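Local coordinates for protein prolyl-ACP dehydrogenase (Oscillatoria sp., PDB 4IRN) that oxidises a prolyl group carried on an acyl carrier protein, using FAD, in the biosynthesis of the cyanotoxin anatoxin-a, at residues Phe221-Asp226 with Glu252-Ser257; Gly240-Glu245 with Glu389-Ile394; Trp278-Ile283 with Glu352-Asn357; Gln297-Ala302 with Asn320-Met325. One frame throughout, in Å; residues are numbered along the deposited sequence.

Contact 1: residues Phe221-Asp226 with Glu252-Ser257; sequences FMIEKD and ENCEVS
Val-256 is the side chain to start from, because its two methyls divide the work between Phe-221 and Ile-223. With chi1 at 68°, CG1 sits between the backbone N and the carbonyl carbon and is directed at the phenyl ring, whose CD1 lies 3.8 Å from it; the methyl approaches the ring obliquely. The other methyl, CG2, comes 3.6 Å from Met-222 O and 3.9 Å from Ile-223 CG1. The isoleucine and valine side chains cross at about a right angle. Ile-223 forks as well: while CG1 takes the valine, its CG2 branch leads toward Cys-254, two residues before the valine, and stops 4.0 Å from Cys-254 SG. That sulfur is swung anti to its own backbone N (chi1 -155°), which brings it alongside the isoleucine methyl. These are layers of two different sheets of the middle domain of the acyl-CoA dehydrogenase fold, packed face against face; the strand segments 221-224 and 254-257 cross steeply, at 114°, with their axes 7.7 Å apart. Each strand has its own sheet partners: Phe-221 and Ile-223 pair through their backbones with Ile-205 and Phe-203, while Asn-253 and Cys-254 face Leu-187 across a G1 beta bulge. Tyr-185 also meets the Phe-221 ring, and Leu-187 packs on Val-256. Met-222 O, grazed by the valine methyl, accepts a hydrogen bond from Asn-260 ND2.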
# COMPACT_ATOMS: atom_id res chain seq x y z
N PHE A 221 -39.73 -15.31 2.89
CA PHE A 221 -40.70 -15.87 3.84
C PHE A 221 -40.33 -15.55 5.28
O PHE A 221 -39.14 -15.53 5.63
CB PHE A 221 -40.82 -17.39 3.65
CG PHE A 221 -41.24 -17.80 2.26
CD1 PHE A 221 -42.59 -17.88 1.92
CD2 PHE A 221 -40.30 -18.09 1.28
CE1 PHE A 221 -42.98 -18.23 0.62
CE2 PHE A 221 -40.69 -18.42 -0.02
CZ PHE A 221 -42.03 -18.50 -0.34
N MET A 222 -41.35 -15.28 6.12
CA MET A 222 -41.17 -14.97 7.54
C MET A 222 -41.65 -16.15 8.36
O MET A 222 -42.84 -16.43 8.40
CB MET A 222 -41.91 -13.69 7.94
CG MET A 222 -41.45 -12.48 7.17
SD MET A 222 -42.32 -10.96 7.57
CE MET A 222 -43.87 -11.26 6.78
N ILE A 223 -40.70 -16.89 8.94
CA ILE A 223 -41.01 -18.09 9.71
C ILE A 223 -40.70 -17.85 11.18
O ILE A 223 -39.58 -17.47 11.52
CB ILE A 223 -40.31 -19.34 9.10
CG1 ILE A 223 -40.67 -19.51 7.59
CG2 ILE A 223 -40.65 -20.61 9.88
CD1 ILE A 223 -39.70 -20.33 6.75
N GLU A 224 -41.70 -18.07 12.03
CA GLU A 224 -41.56 -17.93 13.48
C GLU A 224 -40.71 -19.09 14.05
O GLU A 224 -40.68 -20.17 13.46
CB GLU A 224 -42.93 -17.90 14.16
CG GLU A 224 -43.66 -16.57 14.02
CD GLU A 224 -45.06 -16.50 14.61
OE1 GLU A 224 -45.37 -17.27 15.55
OE2 GLU A 224 -45.84 -15.64 14.15
N LYS A 225 -40.05 -18.84 15.18
CA LYS A 225 -39.23 -19.80 15.92
C LYS A 225 -40.10 -21.02 16.31
O LYS A 225 -41.29 -20.87 16.55
CB LYS A 225 -38.66 -19.10 17.16
CG LYS A 225 -37.98 -19.96 18.20
CD LYS A 225 -37.63 -19.14 19.47
CE LYS A 225 -38.78 -18.86 20.41
NZ LYS A 225 -39.38 -20.08 21.00
N ASP A 226 -39.53 -22.20 16.37
CA ASP A 226 -40.22 -23.45 16.75
C ASP A 226 -41.35 -23.78 15.78
O ASP A 226 -42.47 -24.13 16.20
CB ASP A 226 -40.73 -23.42 18.21
CG ASP A 226 -39.68 -23.51 19.29
OD1 ASP A 226 -38.63 -24.16 19.05
OD2 ASP A 226 -39.92 -22.97 20.39
N GLU A 252 -36.47 -28.64 6.92
CA GLU A 252 -36.97 -29.95 6.52
C GLU A 252 -38.49 -29.95 6.47
O GLU A 252 -39.13 -30.17 7.49
CB GLU A 252 -36.38 -31.06 7.42
CG GLU A 252 -35.21 -31.82 6.78
CD GLU A 252 -35.50 -32.54 5.48
OE1 GLU A 252 -36.37 -33.43 5.46
OE2 GLU A 252 -34.82 -32.23 4.47
N ASN A 253 -39.06 -29.67 5.28
CA ASN A 253 -40.51 -29.58 5.03
C ASN A 253 -41.20 -28.59 5.97
O ASN A 253 -42.24 -28.86 6.56
CB ASN A 253 -41.20 -30.96 5.02
CG ASN A 253 -40.66 -31.88 3.96
OD1 ASN A 253 -40.93 -31.71 2.76
ND2 ASN A 253 -39.89 -32.88 4.38
N CYS A 254 -40.57 -27.43 6.11
CA CYS A 254 -41.01 -26.32 6.94
C CYS A 254 -42.21 -25.64 6.27
O CYS A 254 -42.07 -25.07 5.19
CB CYS A 254 -39.85 -25.36 7.16
SG CYS A 254 -39.99 -24.37 8.66
N GLU A 255 -43.40 -25.76 6.89
CA GLU A 255 -44.64 -25.16 6.38
C GLU A 255 -44.82 -23.72 6.84
O GLU A 255 -44.66 -23.42 8.02
CB GLU A 255 -45.87 -25.99 6.76
CG GLU A 255 -46.08 -27.20 5.88
CD GLU A 255 -47.37 -27.96 6.10
OE1 GLU A 255 -48.04 -27.75 7.14
OE2 GLU A 255 -47.69 -28.82 5.25
N VAL A 256 -45.19 -22.84 5.89
CA VAL A 256 -45.45 -21.43 6.13
C VAL A 256 -46.65 -20.94 5.29
O VAL A 256 -46.77 -21.31 4.12
CB VAL A 256 -44.16 -20.55 5.98
CG1 VAL A 256 -43.66 -20.47 4.53
CG2 VAL A 256 -44.37 -19.16 6.55
N SER A 257 -47.53 -20.14 5.90
CA SER A 257 -48.71 -19.58 5.24
C SER A 257 -48.31 -18.55 4.18
O SER A 257 -47.28 -17.89 4.33
CB SER A 257 -49.61 -18.93 6.28
OG SER A 257 -50.76 -18.33 5.70

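Contact 2: residues Gly240-Glu245 with Glu389-Ile394; sequences GMRTAE and ELRDAI
Asp-392 reaches from the helix segment 389-394 to the turn at Gly-240 and Met-241, and its side chain can be followed outward. Its CB lies 4.1 Å from Met-241 SD. CG is set anti to the carbonyl carbon (chi1 -60°), which carries the carboxylate over to the turn. OD1 then accepts from Met-241 N at 2.9 Å; the bond is nearly straight, 169° at the hydrogen, though the N-H arrives from above the carboxylate plane, 44° out of it. The same oxygen has Gly-240 CA at 3.4 Å and takes a bond from water 1, which in turn accepts from Arg-242 N. One carboxylate oxygen thus holds two successive backbone N-H groups of the chain, one directly and one through water, where it enters the type I turn Met-241 to Ala-244. OD2 is hydrogen-bonded outside the two segments. Met-241 bends at chi2 and lays CE 3.3 Å from Asp-392 O. Arg-242 CD passes 3.9 Å from Arg-391 NH1, with the two guanidinium planes almost perpendicular; Arg-391 NH2 makes a salt bridge with Asp-67 OD2, and Arg-242 NE donates to Asp-67 O. Tyr-380 of the second subunit hydrogen-bonds Arg-391 O. The turn belongs to the loop between strands 230-232 and 249-257 and touches both helix 386-395 and helix 118-138, where Met-241 packs on Phe-122 of the FAD pocket.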
# COMPACT_ATOMS: atom_id res chain seq x y z
N GLY A 240 -13.38 -13.36 16.05
CA GLY A 240 -13.97 -12.27 16.82
C GLY A 240 -15.48 -12.35 16.73
O GLY A 240 -16.01 -13.35 16.24
N MET A 241 -16.17 -11.29 17.18
CA MET A 241 -17.64 -11.20 17.23
C MET A 241 -18.23 -12.41 17.99
O MET A 241 -19.35 -12.84 17.71
CB MET A 241 -18.27 -11.04 15.82
CG MET A 241 -17.83 -9.80 15.08
SD MET A 241 -18.35 -8.26 15.84
CE MET A 241 -17.97 -7.11 14.56
N ARG A 242 -17.46 -12.93 18.97
CA ARG A 242 -17.76 -14.10 19.81
C ARG A 242 -18.97 -13.92 20.73
O ARG A 242 -19.53 -14.91 21.20
CB ARG A 242 -16.51 -14.54 20.58
CG ARG A 242 -15.45 -15.16 19.66
CD ARG A 242 -14.08 -15.27 20.28
NE ARG A 242 -13.96 -16.36 21.25
CZ ARG A 242 -13.67 -17.63 20.96
NH1 ARG A 242 -13.49 -18.00 19.70
NH2 ARG A 242 -13.57 -18.53 21.92
N THR A 243 -19.40 -12.67 20.94
CA THR A 243 -20.55 -12.31 21.77
C THR A 243 -21.82 -12.21 20.91
O THR A 243 -22.86 -11.75 21.39
CB THR A 243 -20.23 -11.07 22.62
OG1 THR A 243 -19.91 -10.00 21.73
CG2 THR A 243 -19.07 -11.30 23.59
N ALA A 244 -21.73 -12.65 19.64
CA ALA A 244 -22.83 -12.70 18.68
C ALA A 244 -22.98 -14.16 18.25
O ALA A 244 -22.01 -14.78 17.84
CB ALA A 244 -22.55 -11.81 17.48
N GLU A 245 -24.20 -14.70 18.38
CA GLU A 245 -24.49 -16.10 18.06
C GLU A 245 -24.75 -16.33 16.57
O GLU A 245 -25.71 -15.79 16.01
CB GLU A 245 -25.62 -16.63 18.95
CG GLU A 245 -25.15 -16.95 20.36
CD GLU A 245 -26.19 -17.38 21.37
OE1 GLU A 245 -27.33 -17.70 20.96
OE2 GLU A 245 -25.86 -17.41 22.57
N GLU A 389 -10.44 -6.03 19.54
CA GLU A 389 -10.90 -5.02 18.59
C GLU A 389 -10.56 -5.43 17.15
O GLU A 389 -11.44 -5.39 16.29
CB GLU A 389 -10.32 -3.63 18.92
CG GLU A 389 -10.73 -3.06 20.27
CD GLU A 389 -12.21 -2.75 20.48
OE1 GLU A 389 -12.95 -2.59 19.49
OE2 GLU A 389 -12.63 -2.67 21.66
N LEU A 390 -9.29 -5.89 16.91
CA LEU A 390 -8.83 -6.35 15.59
C LEU A 390 -9.56 -7.62 15.15
O LEU A 390 -10.02 -7.69 14.00
CB LEU A 390 -7.30 -6.56 15.55
CG LEU A 390 -6.70 -7.11 14.23
CD1 LEU A 390 -6.96 -6.17 13.04
CD2 LEU A 390 -5.22 -7.39 14.38
N ARG A 391 -9.69 -8.61 16.07
CA ARG A 391 -10.39 -9.88 15.83
C ARG A 391 -11.84 -9.64 15.39
O ARG A 391 -12.31 -10.30 14.46
CB ARG A 391 -10.36 -10.78 17.08
CG ARG A 391 -8.99 -11.40 17.38
CD ARG A 391 -9.07 -12.56 18.37
NE ARG A 391 -9.17 -12.09 19.76
CZ ARG A 391 -10.29 -12.06 20.47
NH1 ARG A 391 -11.44 -12.48 19.94
NH2 ARG A 391 -10.28 -11.62 21.72
N ASP A 392 -12.52 -8.65 16.02
CA ASP A 392 -13.89 -8.27 15.70
C ASP A 392 -13.98 -7.55 14.36
O ASP A 392 -14.90 -7.80 13.59
CB ASP A 392 -14.50 -7.39 16.82
CG ASP A 392 -14.58 -8.01 18.21
OD1 ASP A 392 -14.46 -9.25 18.32
OD2 ASP A 392 -14.76 -7.25 19.19
N ALA A 393 -13.01 -6.66 14.08
CA ALA A 393 -12.92 -5.87 12.85
C ALA A 393 -12.86 -6.72 11.57
O ALA A 393 -13.42 -6.30 10.55
CB ALA A 393 -11.72 -4.93 12.90
N ILE A 394 -12.17 -7.89 11.60
CA ILE A 394 -12.03 -8.77 10.44
C ILE A 394 -13.38 -9.24 9.89
O ILE A 394 -13.57 -9.24 8.68
CB ILE A 394 -11.04 -9.94 10.71
CG1 ILE A 394 -9.62 -9.38 10.95
CG2 ILE A 394 -11.03 -10.96 9.55
CD1 ILE A 394 -8.72 -10.28 11.67
O HOH W 1 -15.49 -10.94 20.09

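Contact 3: residues Trp278-Ile283 with Glu352-Asn357; sequences WERGFI and EASMAN
Helix segments 278-282 and 352-357 cross at 43° with their axes only 7.4 Å apart, and at Gly-281 and Ala-353 the CA atoms are 4.1 Å from each other. The glycine has no side chain to hold the helices apart, and Ala-353 CB lies against the Gly-281 backbone, 3.6 Å from its N. Beside this close crossing runs Arg-280, extended from CG to NE. Its CB lies 3.4 Å from Ala-353 O, and its NH1 donates to Ser-354 OG at 3.1 Å, a rather bent bond (137°) with the hydroxyl oxygen tilted from the guanidinium plane. NE of the same arginine donates to Ser-400 O, while Ser-354 OG also bonds to Leu-350 O of its own helix. Both helices belong to the alpha-helical C-terminal domain of the acyl-CoA dehydrogenase fold, and helix 403-414 covers the arginine and serine side chains through Ile-405, Gln-406 and Val-409. One turn on from Ala-353, on the flank where Arg-280 runs, Asn-357 has CG anti to its backbone N (chi1 -157°). This places ND2 3.0 Å from Arg-280 O, in the carbonyl plane on a lone pair, and the acceptor lies almost in the amide plane too. The stem of Asn-357 packs on that of Arg-280, CB to CB at 3.8 Å. Ile-283 adds its CG2 methyl to the same amide, 3.9 Å from ND2.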
# COMPACT_ATOMS: atom_id res chain seq x y z
N TRP A 278 -29.41 -1.01 3.15
CA TRP A 278 -29.44 -0.65 4.57
C TRP A 278 -28.33 -1.32 5.35
O TRP A 278 -27.73 -0.69 6.22
CB TRP A 278 -30.81 -0.97 5.19
CG TRP A 278 -31.93 -0.13 4.64
CD1 TRP A 278 -32.84 -0.50 3.70
CD2 TRP A 278 -32.21 1.24 4.95
NE1 TRP A 278 -33.68 0.55 3.41
CE2 TRP A 278 -33.32 1.63 4.17
CE3 TRP A 278 -31.63 2.18 5.82
CZ2 TRP A 278 -33.86 2.92 4.22
CZ3 TRP A 278 -32.19 3.45 5.89
CH2 TRP A 278 -33.29 3.81 5.10
N GLU A 279 -28.06 -2.61 5.04
CA GLU A 279 -27.03 -3.39 5.73
C GLU A 279 -25.64 -2.81 5.49
O GLU A 279 -25.02 -2.34 6.44
CB GLU A 279 -27.10 -4.86 5.32
CG GLU A 279 -26.52 -5.82 6.35
CD GLU A 279 -26.53 -7.27 5.91
OE1 GLU A 279 -27.54 -7.72 5.33
OE2 GLU A 279 -25.52 -7.97 6.18
N ARG A 280 -25.17 -2.80 4.23
CA ARG A 280 -23.85 -2.31 3.83
C ARG A 280 -23.56 -0.90 4.31
O ARG A 280 -22.46 -0.64 4.81
CB ARG A 280 -23.63 -2.42 2.31
CG ARG A 280 -23.45 -3.85 1.84
CD ARG A 280 -23.55 -3.95 0.34
NE ARG A 280 -23.45 -5.34 -0.10
CZ ARG A 280 -23.40 -5.73 -1.37
NH1 ARG A 280 -23.43 -4.83 -2.35
NH2 ARG A 280 -23.29 -7.02 -1.67
N GLY A 281 -24.54 -0.01 4.20
CA GLY A 281 -24.39 1.38 4.58
C GLY A 281 -24.46 1.69 6.06
O GLY A 281 -23.90 2.70 6.49
N PHE A 282 -25.16 0.86 6.86
CA PHE A 282 -25.37 1.15 8.28
C PHE A 282 -24.88 0.16 9.34
O PHE A 282 -24.83 0.53 10.52
CB PHE A 282 -26.81 1.62 8.53
CG PHE A 282 -27.19 2.77 7.61
CD1 PHE A 282 -26.67 4.04 7.82
CD2 PHE A 282 -27.99 2.55 6.50
CE1 PHE A 282 -26.97 5.07 6.94
CE2 PHE A 282 -28.29 3.59 5.63
CZ PHE A 282 -27.77 4.84 5.85
N ILE A 283 -24.48 -1.06 8.94
CA ILE A 283 -23.95 -2.06 9.88
C ILE A 283 -22.62 -1.60 10.50
O ILE A 283 -22.30 -1.99 11.62
CB ILE A 283 -23.88 -3.49 9.24
CG1 ILE A 283 -23.92 -4.60 10.30
CG2 ILE A 283 -22.69 -3.66 8.28
CD1 ILE A 283 -24.79 -5.79 9.93
N GLU A 352 -23.36 3.63 -3.15
CA GLU A 352 -22.83 4.38 -2.01
C GLU A 352 -22.69 3.51 -0.76
O GLU A 352 -21.73 3.71 -0.01
CB GLU A 352 -23.66 5.64 -1.74
CG GLU A 352 -23.47 6.72 -2.80
CD GLU A 352 -24.17 6.54 -4.14
OE1 GLU A 352 -25.07 5.67 -4.25
OE2 GLU A 352 -23.83 7.30 -5.08
N ALA A 353 -23.60 2.55 -0.55
CA ALA A 353 -23.57 1.62 0.58
C ALA A 353 -22.42 0.63 0.41
O ALA A 353 -21.78 0.28 1.40
CB ALA A 353 -24.89 0.87 0.68
N SER A 354 -22.16 0.21 -0.84
CA SER A 354 -21.08 -0.72 -1.19
C SER A 354 -19.72 -0.07 -1.00
O SER A 354 -18.82 -0.71 -0.47
CB SER A 354 -21.24 -1.23 -2.61
OG SER A 354 -22.47 -1.92 -2.76
N MET A 355 -19.59 1.22 -1.39
CA MET A 355 -18.37 2.02 -1.23
C MET A 355 -18.08 2.23 0.26
O MET A 355 -16.91 2.14 0.67
CB MET A 355 -18.51 3.37 -1.93
CG MET A 355 -18.46 3.27 -3.44
SD MET A 355 -18.58 4.87 -4.26
CE MET A 355 -16.93 5.37 -4.18
N ALA A 356 -19.14 2.49 1.06
CA ALA A 356 -19.05 2.69 2.50
C ALA A 356 -18.58 1.42 3.20
O ALA A 356 -17.62 1.46 3.96
CB ALA A 356 -20.40 3.14 3.06
N ASN A 357 -19.22 0.28 2.89
CA ASN A 357 -18.88 -1.01 3.46
C ASN A 357 -17.45 -1.41 3.13
O ASN A 357 -16.71 -1.82 4.02
CB ASN A 357 -19.86 -2.06 2.97
CG ASN A 357 -19.93 -3.25 3.87
OD1 ASN A 357 -19.24 -4.24 3.69
ND2 ASN A 357 -20.78 -3.16 4.88

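Contact 4: residues Gln297-Ala302 with Asn320-Met325; sequences QSIRYA and NKLVEM
Ser-298 is the first residue of its helix segment to touch the other, with CB 3.4 Å from Leu-322 CD2. Its hydroxyl oxygen is hydrogen-bonded back to Leu-294 O of the preceding turn, and Met-325 CE comes to 4.0 Å from OG, carried there by a bend at the last torsion of the methionine. Next is Ile-299, which offers both backbone and side chain to the same leucine methyl: its N is 3.8 Å from Leu-322 CD2 and its CG1 is 4.0 Å away, the two side chains crossing at a slant. One turn on, Ala-302 closes the line, its CB 3.6 Å from Leu-322 CD1. The leucine therefore does nearly all the work from its side; with CG anti to the carbonyl carbon (chi1 -62°) it points its forked end at the neighbouring helix, CD2 to the Ser-298 and Ile-299 end and CD1 to Ala-302. The two segments meet by van der Waals contact, and Leu-416 of the third subunit packs on Ile-299, Ala-302 and Leu-322. Leu-295 meets Leu-322 as well, a pattern consistent with knobs-into-holes packing, with Leu-322 as the knob among Leu-295, Ser-298, Ile-299 and Ala-302. The segment axes run antiparallel, at 163° and 10.5 Å apart, as neighbouring helices do in the C-terminal bundle of this family, and the side chain of Ala-302 is about 8 Å from a bound FAD.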
# COMPACT_ATOMS: atom_id res chain seq x y z
N GLN A 297 -7.50 6.79 22.37
CA GLN A 297 -6.79 5.87 23.26
C GLN A 297 -5.33 5.77 22.86
O GLN A 297 -4.45 5.74 23.73
CB GLN A 297 -7.43 4.49 23.24
CG GLN A 297 -8.49 4.35 24.31
CD GLN A 297 -9.18 3.01 24.34
OE1 GLN A 297 -8.74 2.03 23.73
NE2 GLN A 297 -10.30 2.96 25.05
N SER A 298 -5.06 5.74 21.54
CA SER A 298 -3.71 5.64 20.98
C SER A 298 -2.94 6.96 21.12
O SER A 298 -1.73 6.91 21.40
CB SER A 298 -3.74 5.15 19.54
OG SER A 298 -4.33 3.86 19.45
N ILE A 299 -3.63 8.13 20.95
CA ILE A 299 -3.02 9.47 21.14
C ILE A 299 -2.54 9.55 22.60
O ILE A 299 -1.38 9.87 22.84
CB ILE A 299 -3.94 10.67 20.75
CG1 ILE A 299 -4.23 10.69 19.24
CG2 ILE A 299 -3.29 12.01 21.16
CD1 ILE A 299 -5.42 11.53 18.81
N ARG A 300 -3.44 9.21 23.56
CA ARG A 300 -3.13 9.20 24.99
C ARG A 300 -1.87 8.39 25.28
O ARG A 300 -0.99 8.89 25.97
CB ARG A 300 -4.31 8.63 25.81
CG ARG A 300 -5.41 9.64 26.11
CD ARG A 300 -6.44 9.09 27.08
NE ARG A 300 -7.81 9.18 26.55
CZ ARG A 300 -8.66 8.16 26.46
NH1 ARG A 300 -8.27 6.94 26.81
NH2 ARG A 300 -9.87 8.34 25.96
N TYR A 301 -1.76 7.17 24.71
CA TYR A 301 -0.60 6.29 24.88
C TYR A 301 0.68 6.85 24.23
O TYR A 301 1.76 6.77 24.82
CB TYR A 301 -0.89 4.86 24.37
CG TYR A 301 0.10 3.85 24.89
CD1 TYR A 301 -0.06 3.28 26.15
CD2 TYR A 301 1.20 3.47 24.13
CE1 TYR A 301 0.87 2.36 26.64
CE2 TYR A 301 2.13 2.54 24.61
CZ TYR A 301 1.95 1.99 25.87
OH TYR A 301 2.84 1.07 26.37
N ALA A 302 0.55 7.43 23.01
CA ALA A 302 1.67 8.01 22.28
C ALA A 302 2.24 9.26 22.98
O ALA A 302 3.42 9.58 22.82
CB ALA A 302 1.26 8.34 20.85
N ASN A 320 2.79 9.10 12.63
CA ASN A 320 2.19 8.91 11.31
C ASN A 320 1.06 7.90 11.36
O ASN A 320 0.11 8.05 10.61
CB ASN A 320 3.25 8.53 10.25
CG ASN A 320 2.76 8.66 8.84
OD1 ASN A 320 2.00 9.57 8.50
ND2 ASN A 320 3.19 7.78 7.97
N LYS A 321 1.15 6.92 12.27
CA LYS A 321 0.10 5.90 12.44
C LYS A 321 -1.17 6.56 12.95
O LYS A 321 -2.27 6.13 12.60
CB LYS A 321 0.53 4.80 13.41
CG LYS A 321 1.62 3.92 12.88
CD LYS A 321 2.32 3.17 14.00
CE LYS A 321 3.29 2.13 13.52
NZ LYS A 321 2.83 1.39 12.33
N LEU A 322 -1.01 7.62 13.74
CA LEU A 322 -2.12 8.40 14.26
C LEU A 322 -2.68 9.38 13.23
O LEU A 322 -3.88 9.60 13.20
CB LEU A 322 -1.77 9.07 15.59
CG LEU A 322 -1.45 8.07 16.68
CD1 LEU A 322 -0.51 8.63 17.68
CD2 LEU A 322 -2.70 7.53 17.30
N VAL A 323 -1.84 9.90 12.34
CA VAL A 323 -2.21 10.76 11.21
C VAL A 323 -3.04 9.91 10.22
O VAL A 323 -4.09 10.36 9.77
CB VAL A 323 -0.97 11.44 10.55
CG1 VAL A 323 -1.37 12.24 9.32
CG2 VAL A 323 -0.23 12.33 11.55
N GLU A 324 -2.60 8.65 9.97
CA GLU A 324 -3.32 7.71 9.10
C GLU A 324 -4.67 7.31 9.71
O GLU A 324 -5.67 7.22 8.99
CB GLU A 324 -2.48 6.46 8.77
CG GLU A 324 -1.32 6.72 7.82
CD GLU A 324 -1.65 7.13 6.40
OE1 GLU A 324 -2.73 6.74 5.89
OE2 GLU A 324 -0.82 7.82 5.77
N MET A 325 -4.71 7.12 11.04
CA MET A 325 -5.93 6.80 11.79
C MET A 325 -6.93 7.95 11.68
O MET A 325 -8.12 7.71 11.51
CB MET A 325 -5.62 6.49 13.27
CG MET A 325 -5.15 5.07 13.51
SD MET A 325 -4.66 4.76 15.22
CE MET A 325 -6.16 4.21 15.88

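Overall arrangement
Contact 1 stands apart in the beta-sheet middle domain, its centre about 30, 29 and 50 Å from those of contacts 2, 3 and 4. Contact 2 joins that domain's sequence to the helical C-terminal domain, and contacts 3 and 4 lie within the chain it spans, their centres 19 and 22 Å from its own. Helix 350-375 of contact 3 follows helix 316-344 of contact 4 and precedes helix 386-395 of contact 2. Contacts 2 and 3 lie near a bound FAD, about 5 Å from the side chain of Met-241 and 8 Å from that of Ile-283. Contact 4, its centre 26 Å from that of contact 3, adjoins the FAD pocket that includes His-305.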